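Local coordinates for core protein VP4 (Bluetongue virus, PDB 2JHP) that caps viral messenger RNA as a multifunctional enzyme and forms part of the inner capsid of the virus, at residues R88-R91 / E92-R95; N459-R463 / D464-L468. One frame throughout, in Å; residues are numbered along the deposited sequence.

Contact 1: R88-R91 / E92-R95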
loop_
_atom_site.group_PDB
_atom_site.type_symbol
_atom_site.label_atom_id
_atom_site.label_comp_id
_atom_site.label_asym_id
_atom_site.label_seq_id
_atom_site.Cartn_x
_atom_site.Cartn_y
_atom_site.Cartn_z
ATOM N N ARG A 88 21.961 3.550 5.783
ATOM C CA ARG A 88 23.343 3.133 6.017
ATOM C C ARG A 88 24.267 3.521 4.871
ATOM O O ARG A 88 24.167 2.990 3.768
ATOM C CB ARG A 88 23.468 1.642 6.352
ATOM C CG ARG A 88 24.839 1.300 6.892
ATOM C CD ARG A 88 24.895 -0.051 7.560
ATOM N NE ARG A 88 26.206 -0.247 8.176
ATOM C CZ ARG A 88 26.563 -1.307 8.893
ATOM N NH1 ARG A 88 25.709 -2.302 9.100
ATOM N NH2 ARG A 88 27.785 -1.373 9.406
ATOM N N ILE A 89 25.152 4.468 5.164
ATOM C CA ILE A 89 26.139 4.959 4.217
ATOM C C ILE A 89 27.283 3.968 4.097
ATOM O O ILE A 89 27.933 3.645 5.093
ATOM C CB ILE A 89 26.694 6.344 4.628
ATOM C CG1 ILE A 89 25.550 7.338 4.831
ATOM C CG2 ILE A 89 27.703 6.862 3.593
ATOM C CD1 ILE A 89 24.701 7.586 3.591
ATOM N N PRO A 90 27.521 3.477 2.869
ATOM C CA PRO A 90 28.596 2.521 2.564
ATOM C C PRO A 90 29.983 3.082 2.880
ATOM O O PRO A 90 30.145 4.303 3.010
ATOM C CB PRO A 90 28.449 2.290 1.052
ATOM C CG PRO A 90 27.035 2.708 0.724
ATOM C CD PRO A 90 26.723 3.821 1.675
ATOM N N ARG A 91 30.962 2.186 3.011
ATOM C CA ARG A 91 32.349 2.570 3.270
ATOM C C ARG A 91 32.887 3.464 2.157
ATOM O O ARG A 91 33.312 4.596 2.408
ATOM C CB ARG A 91 33.238 1.333 3.407
ATOM C CG ARG A 91 33.176 0.649 4.759
ATOM C CD ARG A 91 34.223 -0.455 4.846
ATOM N NE ARG A 91 34.031 -1.287 6.032
ATOM C CZ ARG A 91 34.613 -2.467 6.234
ATOM N NH1 ARG A 91 35.440 -2.980 5.326
ATOM N NH2 ARG A 91 34.364 -3.140 7.350
ATOM N N GLU A 92 32.840 2.946 0.929
ATOM C CA GLU A 92 33.386 3.621 -0.254
ATOM C C GLU A 92 32.750 4.989 -0.486
ATOM O O GLU A 92 33.382 5.895 -1.031
ATOM C CB GLU A 92 33.191 2.754 -1.503
ATOM C CG GLU A 92 32.950 1.278 -1.218
ATOM C CD GLU A 92 33.745 0.355 -2.133
ATOM O OE1 GLU A 92 33.645 0.487 -3.378
ATOM O OE2 GLU A 92 34.469 -0.518 -1.598
ATOM N N VAL A 93 31.493 5.123 -0.075
ATOM C CA VAL A 93 30.747 6.364 -0.246
ATOM C C VAL A 93 31.226 7.467 0.711
ATOM O O VAL A 93 31.064 8.648 0.411
ATOM C CB VAL A 93 29.208 6.111 -0.135
ATOM C CG1 VAL A 93 28.414 7.415 -0.152
ATOM C CG2 VAL A 93 28.745 5.220 -1.279
ATOM N N ALA A 94 31.855 7.084 1.824
ATOM C CA ALA A 94 32.178 8.033 2.904
ATOM C C ALA A 94 32.939 9.345 2.527
ATOM O O ALA A 94 32.470 10.407 2.928
ATOM C CB ALA A 94 32.775 7.329 4.128
ATOM N N ARG A 95 34.080 9.353 1.809
ATOM C CA ARG A 95 35.203 8.370 1.785
ATOM C C ARG A 95 35.212 7.592 0.425
ATOM O O ARG A 95 35.553 6.394 0.410
ATOM C CB ARG A 95 35.123 7.378 2.977
ATOM C CG ARG A 95 36.456 6.673 3.341
ATOM C CD ARG A 95 36.191 5.408 4.193
ATOM N NE ARG A 95 37.435 4.720 4.563
ATOM C CZ ARG A 95 37.513 3.546 5.200
ATOM N NH1 ARG A 95 38.703 3.028 5.474
ATOM N NH2 ARG A 95 36.417 2.884 5.564
#
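Val93 lays its branch CG2 against the ring of Pro90, where Pro90 CG lies 3.6 Å from Val93 CG2. Its other methyl goes to Ile89: Val93 CG1 meets Ile89 CG2 at 3.9 Å, the two side chains crossing at about a right angle. With CG1 anti to the backbone N (chi1 173°), the valine offers one methyl to each neighbour, and a short beta-branched residue suits this small apolar patch. Its position follows from the chain reversal: Ala94 N donates to Arg91 O at 2.9 Å, closing the turn that brings Val93 back over Pro90. Arg91 and Arg95, both exposed, run side by side in the same direction; the guanidinium nitrogen Arg95 NH2 rests near the Arg91 methylenes, 4.0 Å from Arg91 CG, and the charged ends stay apart. This pairing should be read with caution, because the model brings Glu92 O and Arg95 C too close. Farther out, Ile89 is buried against Phe102 and Glu105 of helix 99-112 and against Leu14, and its backbone bonds with Ser71. The arrangement is a type I beta turn, Arg91 to Ala94, at the surface, in the loop joining edge strand 87-88 of the parallel sheet to helix 99-112.

Contact 2: N459-R463 / D464-L468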
loop_
_atom_site.group_PDB
_atom_site.type_symbol
_atom_site.label_atom_id
_atom_site.label_comp_id
_atom_site.label_asym_id
_atom_site.label_seq_id
_atom_site.Cartn_x
_atom_site.Cartn_y
_atom_site.Cartn_z
ATOM N N ASN A 459 -13.169 18.716 8.697
ATOM C CA ASN A 459 -14.152 17.740 8.234
ATOM C C ASN A 459 -13.908 16.350 8.776
ATOM O O ASN A 459 -14.850 15.610 9.029
ATOM C CB ASN A 459 -14.136 17.650 6.712
ATOM C CG ASN A 459 -14.616 18.913 6.042
ATOM O OD1 ASN A 459 -14.988 19.884 6.699
ATOM N ND2 ASN A 459 -14.608 18.905 4.712
ATOM N N GLY A 460 -12.636 16.001 8.927
ATOM C CA GLY A 460 -12.216 14.637 9.235
ATOM C C GLY A 460 -12.453 14.176 10.659
ATOM O O GLY A 460 -12.722 12.999 10.883
ATOM N N SER A 461 -12.355 15.098 11.614
ATOM C CA SER A 461 -12.368 14.747 13.030
ATOM C C SER A 461 -13.762 14.502 13.601
ATOM O O SER A 461 -14.617 15.395 13.593
ATOM C CB SER A 461 -11.654 15.810 13.854
ATOM O OG SER A 461 -11.680 15.495 15.237
ATOM N N TYR A 462 -13.975 13.283 14.091
ATOM C CA TYR A 462 -15.210 12.934 14.792
ATOM C C TYR A 462 -14.899 12.251 16.107
ATOM O O TYR A 462 -13.780 11.797 16.346
ATOM C CB TYR A 462 -16.096 12.015 13.946
ATOM C CG TYR A 462 -16.623 12.650 12.683
ATOM C CD1 TYR A 462 -15.867 12.631 11.507
ATOM C CD2 TYR A 462 -17.884 13.265 12.656
ATOM C CE1 TYR A 462 -16.338 13.209 10.338
ATOM C CE2 TYR A 462 -18.370 13.857 11.474
ATOM C CZ TYR A 462 -17.578 13.821 10.325
ATOM O OH TYR A 462 -18.029 14.383 9.159
ATOM N N ARG A 463 -15.906 12.177 16.960
ATOM C CA ARG A 463 -15.819 11.421 18.192
ATOM C C ARG A 463 -15.049 10.108 17.940
ATOM O O ARG A 463 -14.020 9.852 18.569
ATOM C CB ARG A 463 -17.239 11.178 18.693
ATOM C CG ARG A 463 -17.411 10.838 20.157
ATOM C CD ARG A 463 -18.876 10.477 20.425
ATOM N NE ARG A 463 -19.307 9.297 19.662
ATOM C CZ ARG A 463 -20.045 9.322 18.549
ATOM N NH1 ARG A 463 -20.475 10.476 18.045
ATOM N NH2 ARG A 463 -20.366 8.185 17.941
ATOM N N ASP A 464 -15.513 9.316 16.975
ATOM C CA ASP A 464 -14.878 8.030 16.640
ATOM C C ASP A 464 -13.808 8.079 15.560
ATOM O O ASP A 464 -13.118 7.082 15.336
ATOM C CB ASP A 464 -15.931 6.988 16.249
ATOM C CG ASP A 464 -16.846 6.610 17.416
ATOM O OD1 ASP A 464 -16.476 6.854 18.590
ATOM O OD2 ASP A 464 -17.941 6.065 17.154
ATOM N N ILE A 465 -13.668 9.217 14.881
ATOM C CA ILE A 465 -12.664 9.332 13.819
ATOM C C ILE A 465 -11.528 10.270 14.194
ATOM O O ILE A 465 -11.711 11.476 14.353
ATOM C CB ILE A 465 -13.268 9.710 12.440
ATOM C CG1 ILE A 465 -14.379 8.736 12.035
ATOM C CG2 ILE A 465 -12.175 9.720 11.355
ATOM C CD1 ILE A 465 -13.896 7.343 11.672
ATOM N N ARG A 466 -10.359 9.662 14.337
ATOM C CA ARG A 466 -9.113 10.323 14.645
ATOM C C ARG A 466 -8.462 10.797 13.327
ATOM O O ARG A 466 -8.313 10.023 12.384
ATOM C CB ARG A 466 -8.223 9.307 15.360
ATOM C CG ARG A 466 -7.519 9.773 16.630
ATOM C CD ARG A 466 -8.451 9.824 17.840
ATOM N NE ARG A 466 -9.330 10.988 17.731
ATOM C CZ ARG A 466 -10.650 10.915 17.611
ATOM N NH1 ARG A 466 -11.361 12.023 17.499
ATOM N NH2 ARG A 466 -11.263 9.741 17.609
ATOM N N ILE A 467 -8.107 12.074 13.252
ATOM C CA ILE A 467 -7.552 12.636 12.021
ATOM C C ILE A 467 -6.179 13.257 12.259
ATOM O O ILE A 467 -6.037 14.214 13.015
ATOM C CB ILE A 467 -8.544 13.636 11.322
ATOM C CG1 ILE A 467 -8.046 14.033 9.924
ATOM C CG2 ILE A 467 -8.784 14.872 12.155
ATOM C CD1 ILE A 467 -8.244 12.944 8.884
ATOM N N LEU A 468 -5.166 12.682 11.617
ATOM C CA LEU A 468 -3.779 13.076 11.855
ATOM C C LEU A 468 -2.976 13.060 10.577
ATOM O O LEU A 468 -3.380 12.453 9.589
ATOM C CB LEU A 468 -3.119 12.115 12.841
ATOM C CG LEU A 468 -3.739 11.810 14.198
ATOM C CD1 LEU A 468 -3.047 10.589 14.720
ATOM C CD2 LEU A 468 -3.578 12.974 15.186
#
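Tyr462 O is held by two donors from later in the chain: Arg466 NH1 donates to it at 2.7 Å, and Ile465 N adds a weak bond of 3.0 Å. The second bond closes a tight beta turn, close to type I, with Arg463 and Asp464 at its corners; it links helix 453-460 to edge strand 466-469 of the seven-stranded sheet, whose strand order is that of the Rossmann-like methyltransferase fold. Tyr462 N returns a bond to Ile465 O at 2.9 Å, so the two residues exchange backbone bonds. Bends at chi2 (77°) and chi3 (-75°) fold the Arg466 chain back to the turn, where Arg466 NH2 also reaches Arg463 O at 2.9 Å. Both carbonyls sit at the guanidinium edge, near its plane though tilted from it. Arginine suits this buried place because its many donors serve several acceptors: NE makes a salt bridge with Asp567, and NH2 also bonds Glu505 O. Asp567 and Phe569 N hold the Ser461 hydroxyl as well. At the outer corner of the turn, Arg463 and Asp464 lie alongside each other in a salt bridge, Arg463 NH2 to Asp464 OD2 at 3.3 Å, their flat groups 74° apart. Gly460 lies against Ile467, where a CB would clash. At the next residue, Ile467 CG2 packs on Ser461 CB at 3.5 Å.

Contact 1 comes first along the chain and contact 2 follows more than 360 residues later; their centres are 44 Å apart, their nearest atoms about 27 Å, and they do not touch. Each lies beside an outermost strand, but of a different sheet: 88-95 leaves strand 87-88 of the five-stranded parallel sheet, whereas 459-468 enters strand 466-469 of a mixed seven-stranded sheet. Another mixed seven-stranded sheet, with the same strand order as the one holding 466-469, takes its strands from between 192 and 341. Both contacts are thus connections between helix and strand in separate parts of a modular capping enzyme. Helix 114-128, following helix 99-112, supplies Arg114, Phe117, Gly118 and Arg122 to a guanine pocket completed by Phe410, Tyr446 and Trp495.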